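Local coordinates for protein scyllo-inositol 2-dehydrogenase (NADP(+)) IolW (Bacillus subtilis subsp. subtilis, PDB 3GDO) that catalyses the reversible NADPH-dependent reduction of scyllo-inosose to scyllo-inositol and cannot use NADH in place of NADPH, at residues 122-127 with 300-305; 28-33 with 305-310. All blocks are in the same frame, centred on the assembly; numbering follows the deposited sequence.

Contact 1: 122-127 with 300-305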
ATOM      1  N   TYR B 122      -1.160 -24.934 -12.043  1.00 32.17           N
ATOM      2  CA  TYR B 122      -0.859 -23.950 -13.090  1.00 32.88           C
ATOM      3  C   TYR B 122      -0.738 -22.509 -12.495  1.00 32.30           C
ATOM      4  O   TYR B 122      -1.666 -21.690 -12.658  1.00 32.82           O
ATOM      5  CB  TYR B 122      -1.934 -24.053 -14.204  1.00 32.67           C
ATOM      6  CG  TYR B 122      -1.623 -23.299 -15.493  1.00 33.39           C
ATOM      7  CD1 TYR B 122      -0.473 -23.575 -16.198  1.00 36.17           C
ATOM      8  CD2 TYR B 122      -2.502 -22.289 -15.990  1.00 32.41           C
ATOM      9  CE1 TYR B 122      -0.180 -22.901 -17.391  1.00 35.64           C
ATOM     10  CE2 TYR B 122      -2.220 -21.593 -17.193  1.00 32.63           C
ATOM     11  CZ  TYR B 122      -1.050 -21.916 -17.879  1.00 37.18           C
ATOM     12  OH  TYR B 122      -0.665 -21.264 -19.032  1.00 39.31           O
ATOM     13  N   HIS B 123       0.378 -22.222 -11.807  1.00 31.39           N
ATOM     14  CA  HIS B 123       0.707 -20.866 -11.330  1.00 31.19           C
ATOM     15  C   HIS B 123       1.529 -20.171 -12.385  1.00 31.44           C
ATOM     16  O   HIS B 123       2.740 -19.940 -12.229  1.00 31.57           O
ATOM     17  CB  HIS B 123       1.409 -20.874  -9.966  1.00 30.64           C
ATOM     18  CG  HIS B 123       0.454 -20.972  -8.814  1.00 32.21           C
ATOM     19  ND1 HIS B 123      -0.408 -19.943  -8.470  1.00 32.52           N
ATOM     20  CD2 HIS B 123       0.188 -21.986  -7.955  1.00 34.87           C
ATOM     21  CE1 HIS B 123      -1.128 -20.306  -7.420  1.00 34.03           C
ATOM     22  NE2 HIS B 123      -0.792 -21.547  -7.089  1.00 35.92           N
ATOM     23  N   ASN B 124       0.858 -19.869 -13.486  1.00 31.51           N
ATOM     24  CA  ASN B 124       1.566 -19.390 -14.652  1.00 33.32           C
ATOM     25  C   ASN B 124       1.990 -17.936 -14.558  1.00 33.23           C
ATOM     26  O   ASN B 124       2.785 -17.517 -15.372  1.00 32.79           O
ATOM     27  CB  ASN B 124       0.794 -19.657 -15.952  1.00 32.71           C
ATOM     28  CG  ASN B 124      -0.489 -18.858 -16.063  1.00 35.81           C
ATOM     29  OD1 ASN B 124      -1.152 -18.565 -15.082  1.00 37.63           O
ATOM     30  ND2 ASN B 124      -0.846 -18.512 -17.290  1.00 39.38           N
ATOM     31  N   ARG B 125       1.473 -17.180 -13.574  1.00 33.44           N
ATOM     32  CA  ARG B 125       1.921 -15.781 -13.396  1.00 34.69           C
ATOM     33  C   ARG B 125       3.388 -15.684 -12.998  1.00 33.52           C
ATOM     34  O   ARG B 125       3.914 -14.575 -12.913  1.00 34.44           O
ATOM     35  CB  ARG B 125       1.075 -14.983 -12.360  1.00 34.61           C
ATOM     36  CG  ARG B 125      -0.399 -14.719 -12.678  1.00 38.65           C
ATOM     37  CD  ARG B 125      -0.795 -15.119 -14.047  1.00 40.52           C
ATOM     38  NE  ARG B 125      -2.063 -14.521 -14.428  1.00 44.01           N
ATOM     39  CZ  ARG B 125      -3.081 -15.183 -14.978  1.00 44.28           C
ATOM     40  NH1 ARG B 125      -3.023 -16.494 -15.199  1.00 41.38           N
ATOM     41  NH2 ARG B 125      -4.181 -14.522 -15.309  1.00 46.88           N
ATOM     42  N   ARG B 126       4.062 -16.811 -12.741  1.00 33.59           N
ATOM     43  CA  ARG B 126       5.515 -16.763 -12.614  1.00 32.82           C
ATOM     44  C   ARG B 126       6.149 -16.475 -13.980  1.00 32.82           C
ATOM     45  O   ARG B 126       7.331 -16.184 -14.037  1.00 32.72           O
ATOM     46  CB  ARG B 126       6.120 -18.045 -12.055  1.00 33.42           C
ATOM     47  CG  ARG B 126       5.714 -18.399 -10.628  1.00 34.31           C
ATOM     48  CD  ARG B 126       6.418 -19.680 -10.191  1.00 35.05           C
ATOM     49  NE  ARG B 126       5.822 -20.213  -8.977  1.00 34.73           N
ATOM     50  CZ  ARG B 126       6.208 -21.331  -8.369  1.00 35.85           C
ATOM     51  NH1 ARG B 126       7.218 -22.078  -8.847  1.00 29.83           N
ATOM     52  NH2 ARG B 126       5.566 -21.723  -7.277  1.00 34.72           N
ATOM     53  N   TRP B 127       5.388 -16.605 -15.062  1.00 32.50           N
ATOM     54  CA  TRP B 127       5.916 -16.258 -16.421  1.00 33.37           C
ATOM     55  C   TRP B 127       5.231 -15.025 -17.052  1.00 33.30           C
ATOM     56  O   TRP B 127       5.268 -14.838 -18.280  1.00 34.24           O
ATOM     57  CB  TRP B 127       5.982 -17.510 -17.360  1.00 32.15           C
ATOM     58  CG  TRP B 127       6.918 -18.585 -16.774  1.00 32.50           C
ATOM     59  CD1 TRP B 127       8.279 -18.746 -17.015  1.00 32.77           C
ATOM     60  CD2 TRP B 127       6.564 -19.596 -15.818  1.00 32.07           C
ATOM     61  NE1 TRP B 127       8.775 -19.776 -16.250  1.00 31.69           N
ATOM     62  CE2 TRP B 127       7.747 -20.320 -15.514  1.00 34.10           C
ATOM     63  CE3 TRP B 127       5.366 -19.931 -15.155  1.00 30.14           C
ATOM     64  CZ2 TRP B 127       7.763 -21.368 -14.602  1.00 32.80           C
ATOM     65  CZ3 TRP B 127       5.380 -20.981 -14.249  1.00 33.35           C
ATOM     66  CH2 TRP B 127       6.572 -21.698 -13.992  1.00 34.24           C
ATOM     67  N   GLY B 300       6.621 -11.915 -21.664  1.00 40.62           N
ATOM     68  CA  GLY B 300       5.946 -12.958 -20.881  1.00 40.34           C
ATOM     69  C   GLY B 300       5.993 -14.271 -21.663  1.00 40.24           C
ATOM     70  O   GLY B 300       5.951 -14.257 -22.911  1.00 40.95           O
ATOM     71  N   SER B 301       6.062 -15.395 -20.952  1.00 39.28           N
ATOM     72  CA  SER B 301       6.331 -16.707 -21.595  1.00 39.00           C
ATOM     73  C   SER B 301       5.585 -17.862 -20.933  1.00 37.89           C
ATOM     74  O   SER B 301       6.207 -18.696 -20.255  1.00 37.90           O
ATOM     75  CB  SER B 301       7.846 -16.964 -21.538  1.00 38.56           C
ATOM     76  OG  SER B 301       8.195 -18.133 -22.248  1.00 42.11           O
ATOM     77  N   TYR B 302       4.258 -17.907 -21.086  1.00 37.11           N
ATOM     78  CA  TYR B 302       3.468 -18.963 -20.447  1.00 36.86           C
ATOM     79  C   TYR B 302       3.831 -20.357 -21.014  1.00 36.74           C
ATOM     80  O   TYR B 302       3.666 -21.362 -20.333  1.00 35.86           O
ATOM     81  CB  TYR B 302       1.945 -18.742 -20.613  1.00 36.97           C
ATOM     82  CG  TYR B 302       1.308 -17.608 -19.772  1.00 36.25           C
ATOM     83  CD1 TYR B 302       1.983 -17.025 -18.694  1.00 35.07           C
ATOM     84  CD2 TYR B 302       0.026 -17.162 -20.058  1.00 35.70           C
ATOM     85  CE1 TYR B 302       1.390 -16.005 -17.937  1.00 33.95           C
ATOM     86  CE2 TYR B 302      -0.601 -16.126 -19.294  1.00 35.82           C
ATOM     87  CZ  TYR B 302       0.094 -15.559 -18.253  1.00 35.71           C
ATOM     88  OH  TYR B 302      -0.497 -14.575 -17.500  1.00 34.09           O
ATOM     89  N   LEU B 303       4.286 -20.397 -22.263  1.00 36.25           N
ATOM     90  CA  LEU B 303       4.775 -21.647 -22.894  1.00 37.42           C
ATOM     91  C   LEU B 303       5.798 -22.338 -22.023  1.00 37.48           C
ATOM     92  O   LEU B 303       5.851 -23.590 -21.982  1.00 38.02           O
ATOM     93  CB  LEU B 303       5.399 -21.376 -24.265  1.00 37.08           C
ATOM     94  CG  LEU B 303       4.442 -20.929 -25.382  1.00 36.46           C
ATOM     95  CD1 LEU B 303       5.241 -20.682 -26.698  1.00 37.04           C
ATOM     96  CD2 LEU B 303       3.321 -21.992 -25.580  1.00 38.46           C
ATOM     97  N   THR B 304       6.599 -21.532 -21.318  1.00 37.05           N
ATOM     98  CA  THR B 304       7.687 -22.063 -20.518  1.00 36.45           C
ATOM     99  C   THR B 304       7.165 -23.083 -19.498  1.00 37.16           C
ATOM    100  O   THR B 304       7.789 -24.142 -19.330  1.00 36.96           O
ATOM    101  CB  THR B 304       8.543 -20.926 -19.864  1.00 36.48           C
ATOM    102  OG1 THR B 304       9.049 -20.074 -20.897  1.00 35.43           O
ATOM    103  CG2 THR B 304       9.712 -21.459 -19.040  1.00 34.66           C
ATOM    104  N   TYR B 305       6.024 -22.802 -18.844  1.00 35.77           N
ATOM    105  CA  TYR B 305       5.445 -23.784 -17.927  1.00 35.28           C
ATOM    106  C   TYR B 305       5.256 -25.143 -18.657  1.00 35.49           C
ATOM    107  O   TYR B 305       5.604 -26.202 -18.131  1.00 34.46           O
ATOM    108  CB  TYR B 305       4.106 -23.308 -17.357  1.00 34.73           C
ATOM    109  CG  TYR B 305       3.396 -24.344 -16.516  1.00 32.86           C
ATOM    110  CD1 TYR B 305       3.574 -24.377 -15.141  1.00 30.10           C
ATOM    111  CD2 TYR B 305       2.537 -25.263 -17.082  1.00 30.03           C
ATOM    112  CE1 TYR B 305       2.933 -25.292 -14.357  1.00 30.79           C
ATOM    113  CE2 TYR B 305       1.890 -26.194 -16.294  1.00 30.89           C
ATOM    114  CZ  TYR B 305       2.099 -26.204 -14.941  1.00 28.96           C
ATOM    115  OH  TYR B 305       1.468 -27.113 -14.136  1.00 31.20           O
TER
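With CG anti to the backbone N (chi1 -168°), Y122 swings its ring edge-on to the face of Y305, an edge-to-face pair with planes at 83° in which Y122 CD1 comes to 3.5 Å from Y305 CE2. At the rim of the same Y305 ring W127 arrives, its CZ3 3.9 Å from Y305 CD1, while Y305 CB sits over one face of the indole, toward its rim. The five-membered end of W127 meets T304, whose CG2 is 3.4 Å from W127 NE1. In this Gfo/Idh/MocA enzyme the loop leaving strand 119-122, the last strand of the Rossmann sheet, thus packs on the start of helix 303-315. Further out, N124 points its ND2 at the face of Y302, 3.0 Å above the ring plane and over its centre, the amide tilted 44° from the ring. N124 OD1 takes a 2.8 Å hydrogen bond from R125 NH1, lying nearly in the guanidinium plane, and R125 NH2 forms a salt bridge with E257. Y302 OH, above one face of that guanidinium, is hydrogen-bonded to D128. At the polar edge S301 N donates to W127 O at 2.8 Å.

Contact 2: 28-33 with 305-310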
ATOM      1  N   LEU B  28       2.940 -26.417 -29.229  1.00 42.83           N
ATOM      2  CA  LEU B  28       4.114 -27.139 -28.756  1.00 43.61           C
ATOM      3  C   LEU B  28       4.167 -28.559 -29.344  1.00 44.88           C
ATOM      4  O   LEU B  28       3.338 -29.388 -29.004  1.00 43.77           O
ATOM      5  CB  LEU B  28       4.087 -27.209 -27.221  1.00 43.28           C
ATOM      6  CG  LEU B  28       4.260 -25.860 -26.505  1.00 40.83           C
ATOM      7  CD1 LEU B  28       4.118 -26.028 -25.016  1.00 36.82           C
ATOM      8  CD2 LEU B  28       5.611 -25.246 -26.880  1.00 37.89           C
ATOM      9  N   ASP B  29       5.128 -28.863 -30.216  1.00 46.72           N
ATOM     10  CA  ASP B  29       5.126 -30.241 -30.757  1.00 47.90           C
ATOM     11  C   ASP B  29       5.436 -31.380 -29.774  1.00 47.04           C
ATOM     12  O   ASP B  29       5.185 -32.555 -30.098  1.00 46.50           O
ATOM     13  CB  ASP B  29       5.807 -30.418 -32.125  1.00 49.41           C
ATOM     14  CG  ASP B  29       6.839 -29.358 -32.434  1.00 53.17           C
ATOM     15  OD1 ASP B  29       7.808 -29.205 -31.658  1.00 60.10           O
ATOM     16  OD2 ASP B  29       6.712 -28.715 -33.499  1.00 58.14           O
ATOM     17  N   GLU B  30       5.919 -31.037 -28.574  1.00 45.68           N
ATOM     18  CA  GLU B  30       6.045 -31.992 -27.491  1.00 45.28           C
ATOM     19  C   GLU B  30       4.715 -32.645 -27.089  1.00 43.90           C
ATOM     20  O   GLU B  30       4.696 -33.615 -26.318  1.00 44.21           O
ATOM     21  CB  GLU B  30       6.617 -31.312 -26.237  1.00 46.28           C
ATOM     22  CG  GLU B  30       8.014 -30.745 -26.363  1.00 50.14           C
ATOM     23  CD  GLU B  30       8.005 -29.260 -26.651  1.00 54.03           C
ATOM     24  OE1 GLU B  30       7.367 -28.839 -27.651  1.00 56.17           O
ATOM     25  OE2 GLU B  30       8.647 -28.518 -25.879  1.00 56.41           O
ATOM     26  N   TYR B  31       3.594 -32.081 -27.545  1.00 42.64           N
ATOM     27  CA  TYR B  31       2.261 -32.490 -27.046  1.00 40.63           C
ATOM     28  C   TYR B  31       1.310 -32.933 -28.141  1.00 40.26           C
ATOM     29  O   TYR B  31       1.373 -32.440 -29.261  1.00 38.75           O
ATOM     30  CB  TYR B  31       1.580 -31.345 -26.268  1.00 40.43           C
ATOM     31  CG  TYR B  31       2.235 -31.060 -24.935  1.00 37.62           C
ATOM     32  CD1 TYR B  31       1.937 -31.835 -23.823  1.00 34.42           C
ATOM     33  CD2 TYR B  31       3.191 -30.050 -24.811  1.00 33.94           C
ATOM     34  CE1 TYR B  31       2.542 -31.593 -22.611  1.00 34.47           C
ATOM     35  CE2 TYR B  31       3.809 -29.793 -23.605  1.00 33.80           C
ATOM     36  CZ  TYR B  31       3.468 -30.562 -22.492  1.00 34.37           C
ATOM     37  OH  TYR B  31       4.076 -30.346 -21.261  1.00 36.20           O
ATOM     38  N   GLN B  32       0.434 -33.862 -27.788  1.00 40.29           N
ATOM     39  CA  GLN B  32      -0.682 -34.220 -28.632  1.00 42.33           C
ATOM     40  C   GLN B  32      -1.942 -34.158 -27.790  1.00 42.20           C
ATOM     41  O   GLN B  32      -2.072 -34.879 -26.784  1.00 42.61           O
ATOM     42  CB  GLN B  32      -0.509 -35.644 -29.208  1.00 42.31           C
ATOM     43  CG  GLN B  32      -1.592 -36.040 -30.218  1.00 45.88           C
ATOM     44  CD  GLN B  32      -1.741 -34.989 -31.309  1.00 49.91           C
ATOM     45  OE1 GLN B  32      -0.826 -34.762 -32.102  1.00 50.61           O
ATOM     46  NE2 GLN B  32      -2.891 -34.324 -31.335  1.00 53.42           N
ATOM     47  N   ILE B  33      -2.876 -33.302 -28.192  1.00 42.83           N
ATOM     48  CA  ILE B  33      -4.168 -33.273 -27.517  1.00 43.41           C
ATOM     49  C   ILE B  33      -4.989 -34.423 -28.070  1.00 43.19           C
ATOM     50  O   ILE B  33      -5.367 -34.380 -29.225  1.00 44.32           O
ATOM     51  CB  ILE B  33      -4.924 -31.940 -27.725  1.00 43.38           C
ATOM     52  CG1 ILE B  33      -4.168 -30.768 -27.068  1.00 45.68           C
ATOM     53  CG2 ILE B  33      -6.278 -32.018 -27.058  1.00 43.88           C
ATOM     54  CD1 ILE B  33      -3.248 -30.005 -28.021  1.00 50.29           C
ATOM     55  N   TYR B 305       6.024 -22.802 -18.844  1.00 35.77           N
ATOM     56  CA  TYR B 305       5.445 -23.784 -17.927  1.00 35.28           C
ATOM     57  C   TYR B 305       5.256 -25.143 -18.657  1.00 35.49           C
ATOM     58  O   TYR B 305       5.604 -26.202 -18.131  1.00 34.46           O
ATOM     59  CB  TYR B 305       4.106 -23.308 -17.357  1.00 34.73           C
ATOM     60  CG  TYR B 305       3.396 -24.344 -16.516  1.00 32.86           C
ATOM     61  CD1 TYR B 305       3.574 -24.377 -15.141  1.00 30.10           C
ATOM     62  CD2 TYR B 305       2.537 -25.263 -17.082  1.00 30.03           C
ATOM     63  CE1 TYR B 305       2.933 -25.292 -14.357  1.00 30.79           C
ATOM     64  CE2 TYR B 305       1.890 -26.194 -16.294  1.00 30.89           C
ATOM     65  CZ  TYR B 305       2.099 -26.204 -14.941  1.00 28.96           C
ATOM     66  OH  TYR B 305       1.468 -27.113 -14.136  1.00 31.20           O
ATOM     67  N   TYR B 306       4.722 -25.119 -19.868  1.00 35.12           N
ATOM     68  CA  TYR B 306       4.461 -26.399 -20.510  1.00 35.81           C
ATOM     69  C   TYR B 306       5.706 -27.101 -21.105  1.00 36.31           C
ATOM     70  O   TYR B 306       5.738 -28.315 -21.163  1.00 36.17           O
ATOM     71  CB  TYR B 306       3.286 -26.315 -21.502  1.00 35.76           C
ATOM     72  CG  TYR B 306       1.935 -26.473 -20.814  1.00 33.51           C
ATOM     73  CD1 TYR B 306       1.610 -27.656 -20.177  1.00 33.06           C
ATOM     74  CD2 TYR B 306       0.983 -25.433 -20.810  1.00 33.69           C
ATOM     75  CE1 TYR B 306       0.387 -27.819 -19.524  1.00 32.75           C
ATOM     76  CE2 TYR B 306      -0.266 -25.586 -20.188  1.00 29.46           C
ATOM     77  CZ  TYR B 306      -0.550 -26.775 -19.541  1.00 32.78           C
ATOM     78  OH  TYR B 306      -1.758 -26.993 -18.925  1.00 34.32           O
ATOM     79  N   ARG B 307       6.700 -26.344 -21.564  1.00 37.64           N
ATOM     80  CA  ARG B 307       7.967 -26.954 -21.995  1.00 39.12           C
ATOM     81  C   ARG B 307       8.632 -27.635 -20.803  1.00 39.73           C
ATOM     82  O   ARG B 307       9.233 -28.714 -20.937  1.00 40.23           O
ATOM     83  CB  ARG B 307       8.899 -25.923 -22.595  1.00 39.45           C
ATOM     84  CG  ARG B 307       8.404 -25.333 -23.887  1.00 39.90           C
ATOM     85  CD  ARG B 307       9.373 -24.248 -24.395  1.00 42.12           C
ATOM     86  NE  ARG B 307       9.019 -23.855 -25.758  1.00 43.51           N
ATOM     87  CZ  ARG B 307       8.818 -22.611 -26.175  1.00 45.53           C
ATOM     88  NH1 ARG B 307       8.985 -21.582 -25.366  1.00 46.38           N
ATOM     89  NH2 ARG B 307       8.517 -22.388 -27.444  1.00 48.03           N
ATOM     90  N   LYS B 308       8.490 -27.035 -19.630  1.00 39.85           N
ATOM     91  CA  LYS B 308       9.056 -27.620 -18.423  1.00 40.55           C
ATOM     92  C   LYS B 308       8.307 -28.867 -17.957  1.00 39.55           C
ATOM     93  O   LYS B 308       8.949 -29.847 -17.574  1.00 39.56           O
ATOM     94  CB  LYS B 308       9.212 -26.590 -17.304  1.00 40.53           C
ATOM     95  CG  LYS B 308      10.624 -26.016 -17.188  1.00 45.03           C
ATOM     96  CD  LYS B 308      10.641 -24.486 -17.017  1.00 48.03           C
ATOM     97  CE  LYS B 308      11.778 -24.044 -16.079  1.00 50.01           C
ATOM     98  NZ  LYS B 308      13.147 -24.490 -16.490  1.00 50.87           N
ATOM     99  N   ILE B 309       6.973 -28.841 -17.996  1.00 38.47           N
ATOM    100  CA  ILE B 309       6.183 -30.019 -17.684  1.00 37.74           C
ATOM    101  C   ILE B 309       6.601 -31.209 -18.604  1.00 38.21           C
ATOM    102  O   ILE B 309       6.764 -32.328 -18.141  1.00 37.87           O
ATOM    103  CB  ILE B 309       4.638 -29.749 -17.821  1.00 37.93           C
ATOM    104  CG1 ILE B 309       4.120 -28.819 -16.709  1.00 37.01           C
ATOM    105  CG2 ILE B 309       3.818 -31.077 -17.871  1.00 35.41           C
ATOM    106  CD1 ILE B 309       3.911 -29.480 -15.327  1.00 32.87           C
ATOM    107  N   ALA B 310       6.761 -30.941 -19.892  1.00 38.69           N
ATOM    108  CA  ALA B 310       7.234 -31.943 -20.834  1.00 40.04           C
ATOM    109  C   ALA B 310       8.604 -32.521 -20.415  1.00 41.32           C
ATOM    110  O   ALA B 310       8.820 -33.747 -20.474  1.00 41.38           O
ATOM    111  CB  ALA B 310       7.278 -31.374 -22.239  1.00 39.80           C
TER
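Y306 O is gripped twice: Y31 OH donates to it at 2.6 Å, and A310 N, one turn on in the helix, gives it the usual backbone bond. The phenol comes in with a C=O...O angle of 139°, tilted 16° from the carbonyl plane, and the acceptor lies close to the plane of the Y31 ring, at its edge. This is Rossmann-domain packing: helix 303-315, late in the chain, lies against the parallel sheet near the start of strand 31-37, and the short segments 31-33 and 305-310 run at 102° to each other. A type I turn from L28 to Y31, closed by Y31 N bonding to L28 O, leads into the strand; CB of L28, E30 and Y31 points toward the helix. The Y31 ring takes part in an offset edge-to-face pair, the edge of Y306 being turned toward its face with centroids 5.9 Å apart. Y306 OH reaches on to a hydrogen bond with H21 ND1. On the other flank A310 CB, 3.9 Å from Y31 CZ, packs obliquely against the phenol, and I309 CG2 touches the hydroxyl. Y31 and A310 both also touch I6 of strand 6-11. L28 forks over the helix: CD1 meets Y306 CB at 3.6 Å, while CD2 comes to 3.8 Å from R307 NE. The R307 chain runs extended from CG to NE, and L28 crosses it at about a right angle. A bend at chi2 turns the E30 carboxylate toward R307, its plane nearly parallel to that of the guanidinium. E30 OE2 stays 4.7 Å from R307 NE, so the opposite charges would attract only weakly through space; it lies 3.8 Å from the aliphatic R307 CG.

From the N terminus, the chain first passes the turn and strand start at 28-33, the beginning of the long loop that contact 2 closes when residues 305-310 arrive. Within that span comes 122-127, just after the last strand of the parallel sheet; contact 1 closes a second, shorter loop when 300-305 comes back to it, nested in the larger one and not crossing it. Most of the C-terminal domain's mixed sheet lies in both loops. Helix 303-315 serves both contacts, which share Y305 and have centres about 13 Å apart. It returns to the Rossmann domain, joining its strand 31-37 to the loop after 119-122. The contacts touch where Y122 meets Y306 and L303 meets L28.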